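Local coordinates for putative uncharacterized protein (Trypanosoma brucei brucei, PDB 5KO4) that is of unknown function but carries a bromodomain, the four-helix module that in relatives reads acetyl-lysine, and so probably recognises acetylated proteins, at residues A[61-64]-A[65-69]; A[93-96]-A[97-101]; A[20-24]-A[25-29]; A[49-52]-A[53-57]. One frame throughout, in Å; residues are numbered along the deposited sequence.

Contact 1 (A[61-64]-A[65-69]); sequences SPSA and FINDM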
loop_
_atom_site.group_PDB
_atom_site.type_symbol
_atom_site.label_atom_id
_atom_site.label_comp_id
_atom_site.label_asym_id
_atom_site.label_seq_id
_atom_site.Cartn_x
_atom_site.Cartn_y
_atom_site.Cartn_z
ATOM N N SER A 61 7.068 -29.084 8.178
ATOM C CA SER A 61 7.665 -29.504 6.928
ATOM C C SER A 61 7.910 -28.275 6.086
ATOM O O SER A 61 7.284 -27.232 6.301
ATOM C CB SER A 61 6.741 -30.461 6.194
ATOM O OG SER A 61 5.692 -29.740 5.578
ATOM N N PRO A 62 8.836 -28.338 5.120
ATOM C CA PRO A 62 9.079 -27.156 4.295
ATOM C C PRO A 62 7.859 -26.725 3.478
ATOM O O PRO A 62 7.717 -25.538 3.201
ATOM C CB PRO A 62 10.226 -27.563 3.370
ATOM C CG PRO A 62 10.486 -28.966 3.611
ATOM C CD PRO A 62 9.728 -29.461 4.778
ATOM N N SER A 63 6.978 -27.676 3.106
ATOM C CA SER A 63 5.793 -27.359 2.312
ATOM C C SER A 63 4.885 -26.349 3.013
ATOM O O SER A 63 4.310 -25.503 2.345
ATOM C CB SER A 63 5.002 -28.623 1.992
ATOM O OG SER A 63 3.899 -28.328 1.151
ATOM N N ALA A 64 4.755 -26.427 4.349
ATOM C CA ALA A 64 3.892 -25.509 5.086
ATOM C C ALA A 64 4.472 -24.091 5.096
ATOM O O ALA A 64 3.730 -23.118 4.963
ATOM C CB ALA A 64 3.694 -26.004 6.503
ATOM N N PHE A 65 5.800 -23.975 5.202
ATOM C CA PHE A 65 6.467 -22.675 5.119
ATOM C C PHE A 65 6.302 -22.093 3.703
ATOM O O PHE A 65 5.920 -20.931 3.549
ATOM C CB PHE A 65 7.945 -22.838 5.479
ATOM C CG PHE A 65 8.798 -21.642 5.159
ATOM C CD1 PHE A 65 8.821 -20.542 5.999
ATOM C CD2 PHE A 65 9.573 -21.613 4.017
ATOM C CE1 PHE A 65 9.607 -19.429 5.694
ATOM C CE2 PHE A 65 10.400 -20.526 3.745
ATOM C CZ PHE A 65 10.412 -19.442 4.586
ATOM N N ILE A 66 6.527 -22.926 2.675
ATOM C CA ILE A 66 6.374 -22.515 1.279
ATOM C C ILE A 66 4.951 -22.015 1.041
ATOM O O ILE A 66 4.765 -20.985 0.396
ATOM C CB ILE A 66 6.742 -23.682 0.320
ATOM C CG1 ILE A 66 8.282 -23.900 0.321
ATOM C CG2 ILE A 66 6.221 -23.418 -1.098
ATOM C CD1 ILE A 66 8.705 -25.230 -0.234
ATOM N N ASN A 67 3.952 -22.720 1.564
ATOM C CA ASN A 67 2.572 -22.297 1.399
ATOM C C ASN A 67 2.347 -20.887 1.915
ATOM O O ASN A 67 1.702 -20.089 1.249
ATOM C CB ASN A 67 1.644 -23.237 2.118
ATOM C CG ASN A 67 1.490 -24.559 1.432
ATOM O OD1 ASN A 67 1.907 -24.754 0.294
ATOM N ND2 ASN A 67 1.087 -25.536 2.178
ATOM N N ASP A 68 2.848 -20.578 3.123
ATOM C CA ASP A 68 2.624 -19.238 3.683
ATOM C C ASP A 68 3.386 -18.161 2.900
ATOM O O ASP A 68 2.853 -17.062 2.687
ATOM C CB ASP A 68 3.021 -19.179 5.150
ATOM C CG ASP A 68 2.035 -19.836 6.080
ATOM O OD1 ASP A 68 0.946 -20.254 5.606
ATOM O OD2 ASP A 68 2.355 -19.964 7.280
ATOM N N MET A 69 4.609 -18.470 2.433
ATOM C CA MET A 69 5.364 -17.524 1.633
ATOM C C MET A 69 4.655 -17.223 0.326
ATOM O O MET A 69 4.534 -16.052 -0.060
ATOM C CB MET A 69 6.749 -18.091 1.349
ATOM C CG MET A 69 7.624 -18.247 2.603
ATOM S SD MET A 69 8.231 -16.665 3.235
ATOM C CE MET A 69 9.492 -16.307 2.042
#
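I66 rides on the carbonyl of P62, one turn back, in the first turns of helix 62-80. Its CB lies 3.6 Å from P62 O, and CG1, placed beside the backbone N by a chi1 of -73°, comes nearer, at 3.4 Å from P62 O. The terminal CD1 stays over the same carbonyl, 3.6 Å from P62 O; the CG1 branch leans back toward the start of the helix. That carbonyl is also the acceptor for I66 N, a 2.9 Å bond to P62 O that is close to straight (168°).

N67 and D68 repeat the backbone pattern; N67 faces solvent, D68 is buried. N67 N donates to S63 O at 2.9 Å, and the amide of N67 folds over that carbonyl without making a bond of its own to it. D68 N reaches A64 O at a longer 3.3 Å. S61 holds the N-cap position just before these turns.

D68 sends its carboxylate to Y59 OH and, in a salt bridge, to R53 of helix 47-55. On the inner side F65 packs on I50 of that helix and on C11 of helix 8-21, while I66 leans on F101 of helix 85-104.

Contact 2 (A[93-96]-A[97-101]); sequences IEIA and MEDLF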
loop_
_atom_site.group_PDB
_atom_site.type_symbol
_atom_site.label_atom_id
_atom_site.label_comp_id
_atom_site.label_asym_id
_atom_site.label_seq_id
_atom_site.Cartn_x
_atom_site.Cartn_y
_atom_site.Cartn_z
ATOM N N ILE A 93 9.950 -10.900 -5.633
ATOM C CA ILE A 93 10.116 -11.676 -4.414
ATOM C C ILE A 93 9.717 -13.132 -4.663
ATOM O O ILE A 93 10.418 -14.031 -4.207
ATOM C CB ILE A 93 9.297 -11.020 -3.277
ATOM C CG1 ILE A 93 9.995 -9.729 -2.827
ATOM C CG2 ILE A 93 9.110 -11.991 -2.084
ATOM C CD1 ILE A 93 9.159 -8.837 -1.943
ATOM N N GLU A 94 8.630 -13.371 -5.405
ATOM C CA GLU A 94 8.203 -14.723 -5.720
ATOM C C GLU A 94 9.279 -15.438 -6.536
ATOM O O GLU A 94 9.582 -16.605 -6.290
ATOM C CB GLU A 94 6.880 -14.716 -6.498
ATOM C CG GLU A 94 6.309 -16.116 -6.652
ATOM C CD GLU A 94 5.038 -16.217 -7.458
ATOM O OE1 GLU A 94 4.493 -15.165 -7.848
ATOM O OE2 GLU A 94 4.621 -17.354 -7.761
ATOM N N ILE A 95 9.858 -14.735 -7.513
ATOM C CA ILE A 95 10.910 -15.290 -8.348
ATOM C C ILE A 95 12.070 -15.693 -7.473
ATOM O O ILE A 95 12.585 -16.797 -7.611
ATOM C CB ILE A 95 11.329 -14.262 -9.428
ATOM C CG1 ILE A 95 10.226 -14.129 -10.481
ATOM C CG2 ILE A 95 12.647 -14.662 -10.081
ATOM C CD1 ILE A 95 10.323 -12.956 -11.328
ATOM N N ALA A 96 12.467 -14.823 -6.542
ATOM C CA ALA A 96 13.567 -15.135 -5.644
ATOM C C ALA A 96 13.284 -16.321 -4.777
ATOM O O ALA A 96 14.111 -17.223 -4.699
ATOM C CB ALA A 96 13.889 -13.942 -4.767
ATOM N N MET A 97 12.168 -16.339 -4.080
ATOM C CA MET A 97 11.948 -17.457 -3.175
ATOM C C MET A 97 11.765 -18.790 -3.966
ATOM O O MET A 97 12.313 -19.798 -3.535
ATOM C CB MET A 97 10.783 -17.188 -2.223
ATOM C CG MET A 97 9.456 -17.152 -2.871
ATOM S SD MET A 97 8.223 -16.297 -1.855
ATOM C CE MET A 97 6.804 -16.914 -2.567
ATOM N N GLU A 98 11.147 -18.773 -5.167
ATOM C CA GLU A 98 11.031 -20.011 -5.961
ATOM C C GLU A 98 12.419 -20.497 -6.439
ATOM O O GLU A 98 12.698 -21.698 -6.405
ATOM C CB GLU A 98 10.089 -19.831 -7.156
ATOM C CG GLU A 98 8.635 -19.602 -6.765
ATOM C CD GLU A 98 7.975 -20.697 -5.951
ATOM O OE1 GLU A 98 8.332 -21.882 -6.131
ATOM O OE2 GLU A 98 7.083 -20.366 -5.135
ATOM N N ASP A 99 13.325 -19.565 -6.779
ATOM C CA ASP A 99 14.688 -19.940 -7.169
ATOM C C ASP A 99 15.432 -20.595 -6.020
ATOM O O ASP A 99 16.334 -21.404 -6.257
ATOM C CB ASP A 99 15.492 -18.703 -7.594
ATOM C CG ASP A 99 15.098 -18.060 -8.906
ATOM O OD1 ASP A 99 14.334 -18.695 -9.685
ATOM O OD2 ASP A 99 15.524 -16.914 -9.150
ATOM N N LEU A 100 15.145 -20.175 -4.784
ATOM C CA LEU A 100 15.808 -20.713 -3.600
ATOM C C LEU A 100 15.136 -21.996 -3.097
ATOM O O LEU A 100 15.858 -22.892 -2.685
ATOM C CB LEU A 100 15.828 -19.667 -2.495
ATOM C CG LEU A 100 16.577 -18.384 -2.838
ATOM C CD1 LEU A 100 16.451 -17.357 -1.723
ATOM C CD2 LEU A 100 18.036 -18.658 -3.141
ATOM N N PHE A 101 13.797 -22.133 -3.202
ATOM C CA PHE A 101 13.148 -23.374 -2.739
ATOM C C PHE A 101 13.679 -24.578 -3.493
ATOM O O PHE A 101 13.859 -25.631 -2.891
ATOM C CB PHE A 101 11.635 -23.350 -2.932
ATOM C CG PHE A 101 10.837 -22.262 -2.272
ATOM C CD1 PHE A 101 11.220 -21.733 -1.046
ATOM C CD2 PHE A 101 9.636 -21.850 -2.810
ATOM C CE1 PHE A 101 10.461 -20.741 -0.430
ATOM C CE2 PHE A 101 8.853 -20.901 -2.168
ATOM C CZ PHE A 101 9.272 -20.346 -0.984
HETATM O O HOH W 1 4.929 -19.493 -6.358
#
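This is a local contact between successive turns inside helix 85-104, on the side where M97 and E94 face helix 62-80. Four backbone bonds carry the turn, running from M97 N to I93 O through to L100 N to A96 O.

M97 has its CG between the backbone N and the carbonyl carbon (chi1 69°), and from there the extended chain runs outward, past I93 and E94, toward helix 62-80. CG sits 3.5 Å from both I93 O and E94 O. SD comes 4.4 Å from I93 CG2, and CE meets E94 CG obliquely at 4.2 Å.

E94 and E98 lie side by side and point the same way, with CG 4.2 Å from CG and the carboxylate planes 78° apart. One water bridges them, donating to E94 OE2 and to E98 OE2, each at 2.6 Å, which should ease the repulsion between two acids whose OE2 atoms are 4.7 Å apart. Y77 OH binds E94 OE1 and R70 forms a salt bridge with E98, so both acids are tied to helix 62-80.

M97 packs on M69 and V73 while L100 and F101 reach I14 of helix 8-21, the interior packing of a left-handed four-helix bromodomain bundle.

Contact 3 (A[20-24]-A[25-29]); sequences DLDRD and GIFAR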
loop_
_atom_site.group_PDB
_atom_site.type_symbol
_atom_site.label_atom_id
_atom_site.label_comp_id
_atom_site.label_asym_id
_atom_site.label_seq_id
_atom_site.Cartn_x
_atom_site.Cartn_y
_atom_site.Cartn_z
ATOM N N ASP A 20 14.721 -8.684 3.078
ATOM C CA ASP A 20 15.698 -7.685 2.608
ATOM C C ASP A 20 15.300 -7.127 1.223
ATOM O O ASP A 20 15.561 -5.962 0.941
ATOM C CB ASP A 20 17.106 -8.299 2.531
ATOM C CG ASP A 20 17.827 -8.445 3.858
ATOM O OD1 ASP A 20 17.455 -7.742 4.818
ATOM O OD2 ASP A 20 18.795 -9.225 3.920
ATOM N N LEU A 21 14.714 -7.962 0.342
ATOM C CA LEU A 21 14.230 -7.502 -0.966
ATOM C C LEU A 21 13.078 -6.519 -0.783
ATOM O O LEU A 21 12.924 -5.593 -1.580
ATOM C CB LEU A 21 13.762 -8.665 -1.825
ATOM C CG LEU A 21 14.844 -9.627 -2.274
ATOM C CD1 LEU A 21 14.254 -10.703 -3.165
ATOM C CD2 LEU A 21 15.972 -8.910 -3.016
ATOM N N ASP A 22 12.235 -6.745 0.233
ATOM C CA ASP A 22 11.133 -5.857 0.537
ATOM C C ASP A 22 11.696 -4.761 1.438
ATOM O O ASP A 22 11.507 -4.761 2.654
ATOM C CB ASP A 22 10.008 -6.649 1.204
ATOM C CG ASP A 22 8.734 -5.883 1.392
ATOM O OD1 ASP A 22 8.704 -4.671 1.043
ATOM O OD2 ASP A 22 7.768 -6.471 1.922
ATOM N N ARG A 23 12.414 -3.824 0.808
ATOM C CA ARG A 23 13.212 -2.813 1.486
ATOM C C ARG A 23 12.384 -1.960 2.445
ATOM O O ARG A 23 12.847 -1.660 3.543
ATOM C CB ARG A 23 13.901 -1.903 0.457
ATOM C CG ARG A 23 14.913 -2.632 -0.433
ATOM C CD ARG A 23 15.438 -1.736 -1.542
ATOM N NE ARG A 23 16.371 -0.727 -1.038
ATOM C CZ ARG A 23 17.649 -0.959 -0.732
ATOM N NH1 ARG A 23 18.162 -2.184 -0.854
ATOM N NH2 ARG A 23 18.421 0.027 -0.290
ATOM N N ASP A 24 11.167 -1.601 2.053
ATOM C CA ASP A 24 10.310 -0.743 2.874
ATOM C C ASP A 24 9.229 -1.543 3.646
ATOM O O ASP A 24 8.331 -0.938 4.235
ATOM C CB ASP A 24 9.660 0.306 1.982
ATOM C CG ASP A 24 10.702 1.079 1.196
ATOM O OD1 ASP A 24 11.560 1.728 1.831
ATOM O OD2 ASP A 24 10.744 0.924 -0.045
ATOM N N GLY A 25 9.346 -2.871 3.672
ATOM C CA GLY A 25 8.430 -3.711 4.432
ATOM C C GLY A 25 6.976 -3.622 4.007
ATOM O O GLY A 25 6.079 -3.687 4.852
ATOM N N ILE A 26 6.739 -3.531 2.693
ATOM C CA ILE A 26 5.395 -3.423 2.105
ATOM C C ILE A 26 4.533 -4.627 2.508
ATOM O O ILE A 26 3.335 -4.479 2.775
ATOM C CB ILE A 26 5.513 -3.345 0.535
ATOM C CG1 ILE A 26 6.365 -2.110 0.076
ATOM C CG2 ILE A 26 4.144 -3.292 -0.103
ATOM C CD1 ILE A 26 5.926 -0.787 0.639
ATOM N N PHE A 27 5.135 -5.821 2.557
ATOM C CA PHE A 27 4.401 -7.035 2.886
ATOM C C PHE A 27 4.829 -7.623 4.242
ATOM O O PHE A 27 4.534 -8.788 4.520
ATOM C CB PHE A 27 4.627 -8.077 1.783
ATOM C CG PHE A 27 4.336 -7.553 0.401
ATOM C CD1 PHE A 27 3.054 -7.183 0.041
ATOM C CD2 PHE A 27 5.360 -7.354 -0.514
ATOM C CE1 PHE A 27 2.787 -6.677 -1.216
ATOM C CE2 PHE A 27 5.089 -6.838 -1.781
ATOM C CZ PHE A 27 3.805 -6.510 -2.125
ATOM N N ALA A 28 5.471 -6.807 5.104
ATOM C CA ALA A 28 6.023 -7.289 6.363
ATOM C C ALA A 28 5.044 -7.286 7.493
ATOM O O ALA A 28 5.208 -8.093 8.407
ATOM C CB ALA A 28 7.207 -6.442 6.754
ATOM N N ARG A 29 4.092 -6.343 7.507
ATOM C CA ARG A 29 3.184 -6.164 8.624
ATOM C C ARG A 29 1.746 -6.476 8.240
ATOM O O ARG A 29 1.418 -6.652 7.063
ATOM C CB ARG A 29 3.293 -4.731 9.137
ATOM C CG ARG A 29 4.689 -4.404 9.685
ATOM C CD ARG A 29 4.820 -2.948 10.108
#
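A single carboxylate, that of D22, takes two successive backbone N-H groups, one on each oxygen. I26 N donates to OD1 of D22 at 2.8 Å, arriving on the syn side but 24° out of the carboxylate plane. F27 N donates to D22 OD2, also at 2.8 Å, and here the syn lone pair is used and the bond is straighter (164°). With CG set opposite the backbone N by a chi1 of -172°, the group reaches across the turn to the peptides ahead.

The turn itself is type I, from D22 to G25, closed by G25 N on D22 O at 3.0 Å; the donor stands well above the carbonyl plane. G25 takes a positive phi at the turn's end. D22 also centres an inverse gamma turn as the chain leaves helix 8-21.

Around the carboxylate the apolar groups close in. I26 CB lies 3.5 Å from D22 OD1, and F27 CD2 comes obliquely to 3.5 Å from D22 OD2. I26 CG2 sits over the centre of the F27 ring. CD1 of I26 meets D24 CB at 4.1 Å.

D22 OD2 has a further donor, W47 NE1 of helix 47-55, and F27 and A28 add backbone bonds to W47 and D48. The F27 ring rests on V72 and C76 of helix 62-80, and D22 packs on L89 and I93 of helix 85-104. I26 touches F86 of that helix and L34 of the second subunit.

Contact 4 (A[49-52]-A[53-57]); sequences LIKA and RLTRY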
loop_
_atom_site.group_PDB
_atom_site.type_symbol
_atom_site.label_atom_id
_atom_site.label_comp_id
_atom_site.label_asym_id
_atom_site.label_seq_id
_atom_site.Cartn_x
_atom_site.Cartn_y
_atom_site.Cartn_z
ATOM N N LEU A 49 4.542 -12.377 10.468
ATOM C CA LEU A 49 3.776 -13.531 10.951
ATOM C C LEU A 49 4.521 -14.829 10.624
ATOM O O LEU A 49 4.622 -15.717 11.470
ATOM C CB LEU A 49 2.374 -13.544 10.346
ATOM C CG LEU A 49 1.447 -14.673 10.812
ATOM C CD1 LEU A 49 1.380 -14.756 12.350
ATOM C CD2 LEU A 49 0.056 -14.492 10.248
ATOM N N ILE A 50 5.095 -14.923 9.420
ATOM C CA ILE A 50 5.872 -16.101 9.053
ATOM C C ILE A 50 7.106 -16.217 9.967
ATOM O O ILE A 50 7.451 -17.320 10.378
ATOM C CB ILE A 50 6.256 -16.050 7.557
ATOM C CG1 ILE A 50 4.967 -16.080 6.695
ATOM C CG2 ILE A 50 7.203 -17.204 7.182
ATOM C CD1 ILE A 50 5.189 -15.918 5.226
ATOM N N LYS A 51 7.761 -15.096 10.274
ATOM C CA LYS A 51 8.907 -15.114 11.179
ATOM C C LYS A 51 8.480 -15.656 12.545
ATOM O O LYS A 51 9.161 -16.506 13.116
ATOM C CB LYS A 51 9.488 -13.697 11.318
ATOM C CG LYS A 51 10.678 -13.582 12.261
ATOM C CD LYS A 51 11.929 -14.237 11.693
ATOM C CE LYS A 51 12.948 -14.521 12.763
ATOM N NZ LYS A 51 13.319 -13.305 13.528
ATOM N N ALA A 52 7.340 -15.188 13.056
ATOM C CA ALA A 52 6.839 -15.648 14.361
ATOM C C ALA A 52 6.524 -17.152 14.330
ATOM O O ALA A 52 6.786 -17.870 15.292
ATOM C CB ALA A 52 5.601 -14.861 14.753
ATOM N N ARG A 53 6.004 -17.644 13.203
ATOM C CA ARG A 53 5.703 -19.053 13.061
ATOM C C ARG A 53 6.977 -19.887 13.041
ATOM O O ARG A 53 6.979 -20.986 13.590
ATOM C CB ARG A 53 4.866 -19.289 11.795
ATOM C CG ARG A 53 3.474 -18.748 12.001
ATOM C CD ARG A 53 2.570 -18.886 10.821
ATOM N NE ARG A 53 1.208 -18.523 11.223
ATOM C CZ ARG A 53 0.135 -18.625 10.450
ATOM N NH1 ARG A 53 0.242 -19.097 9.216
ATOM N NH2 ARG A 53 -1.065 -18.311 10.926
ATOM N N LEU A 54 8.076 -19.378 12.426
ATOM C CA LEU A 54 9.355 -20.089 12.470
ATOM C C LEU A 54 9.846 -20.169 13.909
ATOM O O LEU A 54 10.251 -21.235 14.370
ATOM C CB LEU A 54 10.427 -19.398 11.613
ATOM C CG LEU A 54 10.362 -19.631 10.128
ATOM C CD1 LEU A 54 11.311 -18.695 9.410
ATOM C CD2 LEU A 54 10.740 -21.056 9.773
ATOM N N THR A 55 9.789 -19.041 14.631
ATOM C CA THR A 55 10.205 -18.984 16.025
ATOM C C THR A 55 9.385 -19.947 16.885
ATOM O O THR A 55 9.930 -20.612 17.754
ATOM C CB THR A 55 10.085 -17.551 16.543
ATOM O OG1 THR A 55 10.907 -16.711 15.737
ATOM C CG2 THR A 55 10.501 -17.414 18.022
ATOM N N ARG A 56 8.085 -20.060 16.619
ATOM C CA ARG A 56 7.209 -20.886 17.433
ATOM C C ARG A 56 7.116 -22.351 16.945
ATOM O O ARG A 56 6.276 -23.111 17.450
ATOM C CB ARG A 56 5.823 -20.262 17.454
ATOM C CG ARG A 56 5.807 -18.925 18.158
ATOM C CD ARG A 56 4.472 -18.269 17.963
ATOM N NE ARG A 56 4.355 -17.003 18.681
ATOM C CZ ARG A 56 4.106 -16.897 19.984
ATOM N NH1 ARG A 56 4.013 -17.983 20.742
ATOM N NH2 ARG A 56 3.974 -15.701 20.544
ATOM N N TYR A 57 8.009 -22.758 16.015
ATOM C CA TYR A 57 8.049 -24.105 15.437
ATOM C C TYR A 57 6.697 -24.543 14.862
ATOM O O TYR A 57 6.362 -25.728 14.939
ATOM C CB TYR A 57 8.479 -25.155 16.480
ATOM C CG TYR A 57 9.903 -25.076 16.954
ATOM C CD1 TYR A 57 10.961 -25.109 16.048
ATOM C CD2 TYR A 57 10.210 -25.210 18.300
ATOM C CE1 TYR A 57 12.282 -25.144 16.480
ATOM C CE2 TYR A 57 11.522 -25.288 18.741
ATOM C CZ TYR A 57 12.557 -25.253 17.830
ATOM O OH TYR A 57 13.847 -25.324 18.269
#
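With chi1 of L49 at -178°, its CG lies opposite the backbone N, while R53, at -71°, sets its own CG beside the backbone N and runs extended from there to NE; these torsions bring the L49 isobutyl group and the R53 chain alongside. The two chains cross obliquely, the isobutyl group over one face of the guanidinium. L49 CG and CD1 both lie 3.9 Å from R53 NE, and CD2 stands above the plane near its rim, 4.0 Å from R53 NH2. Closer to the backbone, R53 CG passes L49 O at 3.3 Å. R53 N bonds to the same carbonyl at 2.9 Å.

L49 thus flanks a guanidinium held at its NH1 end by its main partner, D68, with a weak, long ion pair from NE to E58.

Helix 47-55 ends here in a Schellman motif. Y57, with a positive phi of 53°, is the C-prime residue: its N bonds to L54 O, and E58 N reaches back to R53 O. T55 N donates to K51 O at 3.0 Å, and the hydroxyl oxygen OG1 of T55 lies 3.2 Å from the same K51 O. R56 lays its CB and CG against A52 O, the CG at 3.2 Å, while R56 N bonds to that oxygen.

Facing the bundle, I50 packs on M69 and V72 of helix 62-80, and L54 on Y8 and L15 of helix 8-21.

From the N terminus, contact 3 comes first, closing the turn that takes the chain out of helix 8-21. Contact 4 follows at the end of helix 47-55, contact 1 at the start of helix 62-80 and contact 2 within helix 85-104. All four are local and lie in series, so none nests in or crosses another. Three pairs meet in space. Contacts 1 and 4 join helices 47-55 and 62-80 by a salt bridge and apolar packing, contacts 1 and 2 pack helix 62-80 on helix 85-104, and contacts 2 and 3 meet where A96 touches L21. Contacts 3 and 4 come close, about 5 Å between nearest atoms, without touching.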